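Carbohydrate deacetylase Agd3 (Neosartorya fumigata, PDB 6NWZ) probably removes acetyl groups from the exopolysaccharide galactosaminogalactan as a carbohydrate esterase, a step required for biofilm formation by the fungus. Local coordinates at residues V132-S146 / G161-T175. Sequence-based numbering, arbitrary orientation.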
ATOM      1  N   VAL A 132       7.149  12.527 -33.444  1.00 39.78           N
ATOM      2  CA  VAL A 132       8.431  13.039 -33.902  1.00 37.86           C
ATOM      3  C   VAL A 132       9.107  12.048 -34.838  1.00 49.79           C
ATOM      4  O   VAL A 132      10.108  12.389 -35.478  1.00 52.26           O
ATOM      5  CB  VAL A 132       9.329  13.378 -32.687  1.00 31.42           C
ATOM      6  CG1 VAL A 132      10.507  14.227 -33.101  1.00 33.14           C
ATOM      7  CG2 VAL A 132       8.531  14.113 -31.627  1.00 29.75           C
ATOM      8  N   ASN A 133       8.562  10.827 -34.914  1.00 73.25           N
ATOM      9  CA  ASN A 133       8.870   9.733 -35.836  1.00 65.11           C
ATOM     10  C   ASN A 133       9.859   8.765 -35.201  1.00 48.89           C
ATOM     11  O   ASN A 133      11.074   8.979 -35.251  1.00 64.72           O
ATOM     12  CB  ASN A 133       9.393  10.230 -37.193  1.00 70.05           C
ATOM     13  CG  ASN A 133       8.284  10.378 -38.241  1.00 75.57           C
ATOM     14  OD1 ASN A 133       7.113  10.565 -37.908  1.00 76.81           O
ATOM     15  ND2 ASN A 133       8.658  10.294 -39.517  1.00 73.66           N
ATOM     16  N   GLY A 134       9.339   7.695 -34.608  1.00 44.05           N
ATOM     17  CA  GLY A 134      10.182   6.653 -34.063  1.00 47.57           C
ATOM     18  C   GLY A 134       9.689   6.068 -32.755  1.00 63.76           C
ATOM     19  O   GLY A 134       8.820   6.637 -32.085  1.00 52.58           O
ATOM     20  N   GLY A 135      10.247   4.925 -32.375  1.00 87.16           N
ATOM     21  CA  GLY A 135       9.932   4.343 -31.093  1.00 77.39           C
ATOM     22  C   GLY A 135      10.561   5.132 -29.964  1.00 78.74           C
ATOM     23  O   GLY A 135      10.974   6.282 -30.108  1.00103.57           O
ATOM     24  N   CYS A 136      10.652   4.479 -28.810  1.00 61.66           N
ATOM     25  CA  CYS A 136      11.029   5.195 -27.598  1.00 66.17           C
ATOM     26  C   CYS A 136      12.489   4.973 -27.232  1.00 67.24           C
ATOM     27  O   CYS A 136      13.363   5.767 -27.597  1.00 56.04           O
ATOM     28  CB  CYS A 136      10.130   4.767 -26.439  1.00 79.79           C
ATOM     29  SG  CYS A 136      10.596   3.232 -25.605  1.00 82.97           S
ATOM     30  N   CYS A 137      12.746   3.888 -26.503  1.00 72.15           N
ATOM     31  CA  CYS A 137      14.064   3.538 -26.002  1.00 72.83           C
ATOM     32  C   CYS A 137      14.131   2.026 -25.856  1.00 68.57           C
ATOM     33  O   CYS A 137      13.187   1.402 -25.363  1.00 47.49           O
ATOM     34  CB  CYS A 137      14.346   4.214 -24.658  1.00 71.66           C
ATOM     35  SG  CYS A 137      14.281   6.014 -24.713  1.00 74.84           S
ATOM     36  N   ASN A 138      15.248   1.447 -26.280  1.00 71.46           N
ATOM     37  CA  ASN A 138      15.435   0.005 -26.196  1.00 60.43           C
ATOM     38  C   ASN A 138      15.648  -0.406 -24.739  1.00 51.81           C
ATOM     39  O   ASN A 138      15.434   0.368 -23.801  1.00 67.04           O
ATOM     40  CB  ASN A 138      16.597  -0.428 -27.084  1.00 63.85           C
ATOM     41  CG  ASN A 138      16.378  -0.075 -28.538  1.00 60.44           C
ATOM     42  OD1 ASN A 138      15.248  -0.088 -29.027  1.00 70.73           O
ATOM     43  ND2 ASN A 138      17.458   0.254 -29.237  1.00 44.40           N
ATOM     44  N   THR A 139      16.067  -1.654 -24.542  1.00 55.02           N
ATOM     45  CA  THR A 139      16.320  -2.167 -23.202  1.00 55.91           C
ATOM     46  C   THR A 139      17.481  -1.413 -22.565  1.00 57.67           C
ATOM     47  O   THR A 139      18.525  -1.214 -23.194  1.00 66.70           O
ATOM     48  CB  THR A 139      16.625  -3.665 -23.250  1.00 60.39           C
ATOM     49  OG1 THR A 139      15.614  -4.343 -24.009  1.00 78.67           O
ATOM     50  CG2 THR A 139      16.664  -4.250 -21.847  1.00 51.36           C
ATOM     51  N   GLY A 140      17.296  -0.988 -21.318  1.00 66.30           N
ATOM     52  CA  GLY A 140      18.330  -0.275 -20.599  1.00 62.02           C
ATOM     53  C   GLY A 140      18.550   1.158 -21.024  1.00 58.18           C
ATOM     54  O   GLY A 140      19.459   1.807 -20.493  1.00 60.82           O
ATOM     55  N   VAL A 141      17.760   1.674 -21.962  1.00 60.36           N
ATOM     56  CA  VAL A 141      17.862   3.057 -22.413  1.00 52.22           C
ATOM     57  C   VAL A 141      16.813   3.870 -21.667  1.00 57.55           C
ATOM     58  O   VAL A 141      15.606   3.626 -21.804  1.00 62.84           O
ATOM     59  CB  VAL A 141      17.681   3.172 -23.935  1.00 48.51           C
ATOM     60  CG1 VAL A 141      17.936   4.602 -24.396  1.00 44.84           C
ATOM     61  CG2 VAL A 141      18.604   2.200 -24.664  1.00 38.59           C
ATOM     62  N   GLU A 142      17.275   4.830 -20.873  1.00 50.50           N
ATOM     63  CA  GLU A 142      16.404   5.639 -20.034  1.00 50.28           C
ATOM     64  C   GLU A 142      15.956   6.894 -20.773  1.00 46.24           C
ATOM     65  O   GLU A 142      16.711   7.471 -21.561  1.00 47.12           O
ATOM     66  CB  GLU A 142      17.132   6.021 -18.742  1.00 42.90           C
ATOM     67  CG  GLU A 142      16.388   6.999 -17.854  1.00 39.01           C
ATOM     68  CD  GLU A 142      15.196   6.366 -17.172  1.00 51.04           C
ATOM     69  OE1 GLU A 142      15.413   5.583 -16.224  1.00 46.29           O
ATOM     70  OE2 GLU A 142      14.049   6.640 -17.591  1.00 56.80           O
ATOM     71  N   GLN A 143      14.711   7.298 -20.528  1.00 37.35           N
ATOM     72  CA  GLN A 143      14.221   8.609 -20.937  1.00 39.66           C
ATOM     73  C   GLN A 143      13.352   9.138 -19.812  1.00 40.94           C
ATOM     74  O   GLN A 143      12.326   8.534 -19.486  1.00 46.82           O
ATOM     75  CB  GLN A 143      13.431   8.550 -22.249  1.00 35.29           C
ATOM     76  CG  GLN A 143      13.029   9.928 -22.769  1.00 38.88           C
ATOM     77  CD  GLN A 143      12.592   9.910 -24.221  1.00 44.05           C
ATOM     78  OE1 GLN A 143      11.875   9.009 -24.654  1.00 51.88           O
ATOM     79  NE2 GLN A 143      13.032  10.904 -24.986  1.00 39.90           N
ATOM     80  N   LEU A 144      13.766  10.250 -19.217  1.00 36.80           N
ATOM     81  CA  LEU A 144      13.056  10.796 -18.073  1.00 39.80           C
ATOM     82  C   LEU A 144      11.752  11.446 -18.510  1.00 40.70           C
ATOM     83  O   LEU A 144      11.670  12.063 -19.575  1.00 33.38           O
ATOM     84  CB  LEU A 144      13.933  11.803 -17.336  1.00 24.29           C
ATOM     85  CG  LEU A 144      15.165  11.159 -16.701  1.00 25.43           C
ATOM     86  CD1 LEU A 144      15.860  12.144 -15.795  1.00 25.87           C
ATOM     87  CD2 LEU A 144      14.777   9.903 -15.935  1.00 24.88           C
ATOM     88  N   LEU A 145      10.728  11.291 -17.675  1.00 42.59           N
ATOM     89  CA  LEU A 145       9.389  11.805 -17.927  1.00 29.35           C
ATOM     90  C   LEU A 145       8.948  12.632 -16.730  1.00 31.00           C
ATOM     91  O   LEU A 145       9.267  12.294 -15.587  1.00 37.75           O
ATOM     92  CB  LEU A 145       8.403  10.654 -18.177  1.00 20.15           C
ATOM     93  CG  LEU A 145       6.900  10.874 -17.991  1.00 19.23           C
ATOM     94  CD1 LEU A 145       6.375  11.824 -19.031  1.00 26.46           C
ATOM     95  CD2 LEU A 145       6.166   9.558 -18.078  1.00 25.44           C
ATOM     96  N   SER A 146       8.223  13.717 -16.989  1.00 25.04           N
ATOM     97  CA  SER A 146       7.761  14.569 -15.903  1.00 32.60           C
ATOM     98  C   SER A 146       6.519  15.329 -16.341  1.00 30.93           C
ATOM     99  O   SER A 146       6.369  15.673 -17.516  1.00 39.27           O
ATOM    100  CB  SER A 146       8.840  15.561 -15.474  1.00 20.01           C
ATOM    101  OG  SER A 146       8.992  16.555 -16.469  1.00 31.84           O
ATOM    102  N   GLY A 161       7.243  18.818 -12.456  1.00 24.60           N
ATOM    103  CA  GLY A 161       8.649  18.840 -12.795  1.00 29.13           C
ATOM    104  C   GLY A 161       9.471  17.693 -12.249  1.00 29.89           C
ATOM    105  O   GLY A 161      10.633  17.543 -12.649  1.00 46.15           O
ATOM    106  N   ALA A 162       8.920  16.885 -11.351  1.00 26.22           N
ATOM    107  CA  ALA A 162       9.674  15.772 -10.788  1.00 19.96           C
ATOM    108  C   ALA A 162       9.779  14.657 -11.819  1.00 29.70           C
ATOM    109  O   ALA A 162       8.759  14.183 -12.331  1.00 35.21           O
ATOM    110  CB  ALA A 162       9.005  15.273  -9.511  1.00 22.39           C
ATOM    111  N   THR A 163      11.007  14.243 -12.126  1.00 23.06           N
ATOM    112  CA  THR A 163      11.232  13.276 -13.192  1.00 35.63           C
ATOM    113  C   THR A 163      11.033  11.852 -12.690  1.00 39.55           C
ATOM    114  O   THR A 163      11.393  11.518 -11.557  1.00 29.19           O
ATOM    115  CB  THR A 163      12.641  13.425 -13.771  1.00 37.26           C
ATOM    116  OG1 THR A 163      13.596  13.432 -12.706  1.00 47.96           O
ATOM    117  CG2 THR A 163      12.766  14.712 -14.573  1.00 22.52           C
ATOM    118  N   VAL A 164      10.451  11.013 -13.549  1.00 20.24           N
ATOM    119  CA  VAL A 164      10.294   9.586 -13.308  1.00 24.75           C
ATOM    120  C   VAL A 164      10.849   8.831 -14.513  1.00 38.13           C
ATOM    121  O   VAL A 164      11.150   9.411 -15.557  1.00 46.18           O
ATOM    122  CB  VAL A 164       8.827   9.184 -13.044  1.00 28.36           C
ATOM    123  CG1 VAL A 164       8.315   9.827 -11.757  1.00 18.94           C
ATOM    124  CG2 VAL A 164       7.951   9.548 -14.233  1.00 22.41           C
ATOM    125  N   SER A 165      10.978   7.517 -14.353  1.00 32.38           N
ATOM    126  CA  SER A 165      11.626   6.682 -15.353  1.00 27.35           C
ATOM    127  C   SER A 165      10.608   6.060 -16.299  1.00 33.14           C
ATOM    128  O   SER A 165       9.534   5.627 -15.878  1.00 44.70           O
ATOM    129  CB  SER A 165      12.438   5.575 -14.680  1.00 26.86           C
ATOM    130  OG  SER A 165      12.948   4.675 -15.645  1.00 26.90           O
ATOM    131  N   THR A 166      10.960   6.014 -17.584  1.00 43.64           N
ATOM    132  CA  THR A 166      10.157   5.332 -18.591  1.00 46.20           C
ATOM    133  C   THR A 166      10.776   4.019 -19.036  1.00 47.14           C
ATOM    134  O   THR A 166      10.231   3.366 -19.934  1.00 51.51           O
ATOM    135  CB  THR A 166       9.948   6.225 -19.820  1.00 43.39           C
ATOM    136  OG1 THR A 166      11.218   6.538 -20.408  1.00 40.40           O
ATOM    137  CG2 THR A 166       9.232   7.503 -19.434  1.00 45.58           C
ATOM    138  N   GLU A 167      11.900   3.625 -18.444  1.00 44.71           N
ATOM    139  CA  GLU A 167      12.602   2.428 -18.882  1.00 52.24           C
ATOM    140  C   GLU A 167      11.685   1.216 -18.781  1.00 46.02           C
ATOM    141  O   GLU A 167      11.090   0.953 -17.733  1.00 38.51           O
ATOM    142  CB  GLU A 167      13.865   2.231 -18.043  1.00 48.43           C
ATOM    143  CG  GLU A 167      14.759   1.089 -18.493  1.00 66.42           C
ATOM    144  CD  GLU A 167      16.127   1.138 -17.834  1.00 81.26           C
ATOM    145  OE1 GLU A 167      16.592   2.254 -17.517  1.00 81.76           O
ATOM    146  OE2 GLU A 167      16.735   0.066 -17.627  1.00 84.79           O
ATOM    147  N   GLY A 168      11.549   0.496 -19.893  1.00 42.57           N
ATOM    148  CA  GLY A 168      10.668  -0.642 -19.968  1.00 31.24           C
ATOM    149  C   GLY A 168       9.279  -0.338 -20.481  1.00 46.75           C
ATOM    150  O   GLY A 168       8.551  -1.267 -20.842  1.00 55.53           O
ATOM    151  N   LEU A 169       8.887   0.929 -20.519  1.00 47.47           N
ATOM    152  CA  LEU A 169       7.591   1.336 -21.043  1.00 30.99           C
ATOM    153  C   LEU A 169       7.797   1.911 -22.437  1.00 37.47           C
ATOM    154  O   LEU A 169       8.469   2.936 -22.596  1.00 39.27           O
ATOM    155  CB  LEU A 169       6.931   2.367 -20.128  1.00 33.43           C
ATOM    156  CG  LEU A 169       6.683   1.969 -18.673  1.00 35.21           C
ATOM    157  CD1 LEU A 169       6.106   3.141 -17.881  1.00 31.14           C
ATOM    158  CD2 LEU A 169       5.759   0.765 -18.608  1.00 29.21           C
ATOM    159  N   TRP A 170       7.235   1.248 -23.443  1.00 30.70           N
ATOM    160  CA  TRP A 170       7.339   1.756 -24.803  1.00 35.44           C
ATOM    161  C   TRP A 170       6.505   3.025 -24.940  1.00 46.04           C
ATOM    162  O   TRP A 170       5.334   3.050 -24.547  1.00 56.13           O
ATOM    163  CB  TRP A 170       6.878   0.693 -25.799  1.00 30.72           C
ATOM    164  CG  TRP A 170       7.307   0.961 -27.206  1.00 41.15           C
ATOM    165  CD1 TRP A 170       6.523   1.394 -28.235  1.00 46.46           C
ATOM    166  CD2 TRP A 170       8.629   0.816 -27.742  1.00 48.46           C
ATOM    167  NE1 TRP A 170       7.274   1.526 -29.380  1.00 49.22           N
ATOM    168  CE2 TRP A 170       8.570   1.179 -29.103  1.00 46.82           C
ATOM    169  CE3 TRP A 170       9.855   0.412 -27.204  1.00 44.54           C
ATOM    170  CZ2 TRP A 170       9.689   1.150 -29.930  1.00 40.31           C
ATOM    171  CZ3 TRP A 170      10.966   0.390 -28.026  1.00 47.69           C
ATOM    172  CH2 TRP A 170      10.875   0.755 -29.375  1.00 54.48           C
ATOM    173  N   HIS A 171       7.108   4.085 -25.483  1.00 34.38           N
ATOM    174  CA  HIS A 171       6.410   5.353 -25.673  1.00 39.49           C
ATOM    175  C   HIS A 171       6.760   5.932 -27.041  1.00 37.16           C
ATOM    176  O   HIS A 171       7.573   5.382 -27.786  1.00 58.71           O
ATOM    177  CB  HIS A 171       6.737   6.341 -24.552  1.00 37.27           C
ATOM    178  CG  HIS A 171       8.201   6.510 -24.300  1.00 40.89           C
ATOM    179  ND1 HIS A 171       8.925   5.644 -23.507  1.00 41.07           N
ATOM    180  CD2 HIS A 171       9.079   7.448 -24.732  1.00 30.94           C
ATOM    181  CE1 HIS A 171      10.185   6.042 -23.460  1.00 31.70           C
ATOM    182  NE2 HIS A 171      10.305   7.131 -24.198  1.00 36.68           N
ATOM    183  N   TYR A 172       6.117   7.049 -27.381  1.00 38.53           N
ATOM    184  CA  TYR A 172       6.306   7.695 -28.678  1.00 32.47           C
ATOM    185  C   TYR A 172       6.424   9.198 -28.464  1.00 37.03           C
ATOM    186  O   TYR A 172       5.414   9.877 -28.214  1.00 35.35           O
ATOM    187  CB  TYR A 172       5.161   7.385 -29.637  1.00 26.07           C
ATOM    188  CG  TYR A 172       4.777   5.926 -29.727  1.00 51.87           C
ATOM    189  CD1 TYR A 172       3.840   5.385 -28.857  1.00 54.34           C
ATOM    190  CD2 TYR A 172       5.340   5.093 -30.689  1.00 41.90           C
ATOM    191  CE1 TYR A 172       3.477   4.056 -28.931  1.00 56.56           C
ATOM    192  CE2 TYR A 172       4.980   3.756 -30.771  1.00 56.08           C
ATOM    193  CZ  TYR A 172       4.047   3.245 -29.886  1.00 64.74           C
ATOM    194  OH  TYR A 172       3.674   1.920 -29.949  1.00 64.03           O
ATOM    195  N   PRO A 173       7.631   9.751 -28.541  1.00 34.73           N
ATOM    196  CA  PRO A 173       7.782  11.208 -28.464  1.00 34.48           C
ATOM    197  C   PRO A 173       6.935  11.896 -29.522  1.00 37.45           C
ATOM    198  O   PRO A 173       6.937  11.512 -30.694  1.00 40.20           O
ATOM    199  CB  PRO A 173       9.279  11.416 -28.704  1.00 32.63           C
ATOM    200  CG  PRO A 173       9.904  10.143 -28.223  1.00 27.46           C
ATOM    201  CD  PRO A 173       8.929   9.057 -28.585  1.00 31.31           C
ATOM    202  N   ALA A 174       6.194  12.918 -29.101  1.00 40.64           N
ATOM    203  CA  ALA A 174       5.146  13.506 -29.920  1.00 37.41           C
ATOM    204  C   ALA A 174       5.319  15.014 -30.020  1.00 44.17           C
ATOM    205  O   ALA A 174       6.108  15.628 -29.294  1.00 38.38           O
ATOM    206  CB  ALA A 174       3.760  13.178 -29.356  1.00 31.46           C
ATOM    207  N   THR A 175       4.544  15.604 -30.932  1.00 44.18           N
ATOM    208  CA  THR A 175       4.516  17.048 -31.146  1.00 36.94           C
ATOM    209  C   THR A 175       3.072  17.499 -31.309  1.00 45.50           C
ATOM    210  O   THR A 175       2.366  17.005 -32.194  1.00 47.77           O
ATOM    211  CB  THR A 175       5.331  17.433 -32.382  1.00 37.05           C
ATOM    212  OG1 THR A 175       6.692  17.024 -32.200  1.00 62.06           O
ATOM    213  CG2 THR A 175       5.272  18.938 -32.610  1.00 34.34           C
TER
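Val132 meets Pro173 first: its backbone N bonds to Pro173 O (2.9 Å), continuing the antiparallel pairing of strands 129-131 and 174-176, while Val132 CG2 leans on Pro173 CB and reaches Thr175 OG1. At Gly135, which is poorly ordered, the chain runs bare past the indole, CA passing Trp170 CZ2. Cys136 then wedges between two rings. Its SG, turned between its own N and carbonyl carbon (chi1 82°), lies over the face of the His171 imidazole and approaches the six-membered ring of Trp170 obliquely; the same sulfur accepts a long hydrogen bond from His171 N (3.6 Å). Both segments fall in the carbohydrate-binding-module (CBM87) region of Agd3, away from the zinc sites; here strand 144-147 pairs antiparallel with 164-165 and also with 182-188. Glu142 bends at CG so that its carboxylate meets the other chain with both syn lone pairs, OE1 taking Ser165 OG (2.7 Å) and OE2 taking Thr166 N (3.2 Å). Ser165 OG in turn receives Glu167 N, an ST turn that fixes the hydroxyl for Glu142. Gln143 stretches out, CG anti to the backbone N (chi1 -174°), and its OE1 lies at the imidazole edge by His171 NE2, a bond modelled implausibly short, with amide and ring planes 49° apart. The amide is held from its other end too, NE2 giving to Ala189 O. His171 ND1 gives to Leu169 O, so both ring nitrogens have a partner, which would be consistent with a protonated imidazole. Leu145 and Val164 close a hydrogen-bonded antiparallel pair, Leu145 N to Val164 O at 2.9 Å and Val164 N to Leu145 O at 2.7 Å. Their side chains lie alongside each other, packed against helix 224-237, with Thr166 CG2 against Leu145 CB.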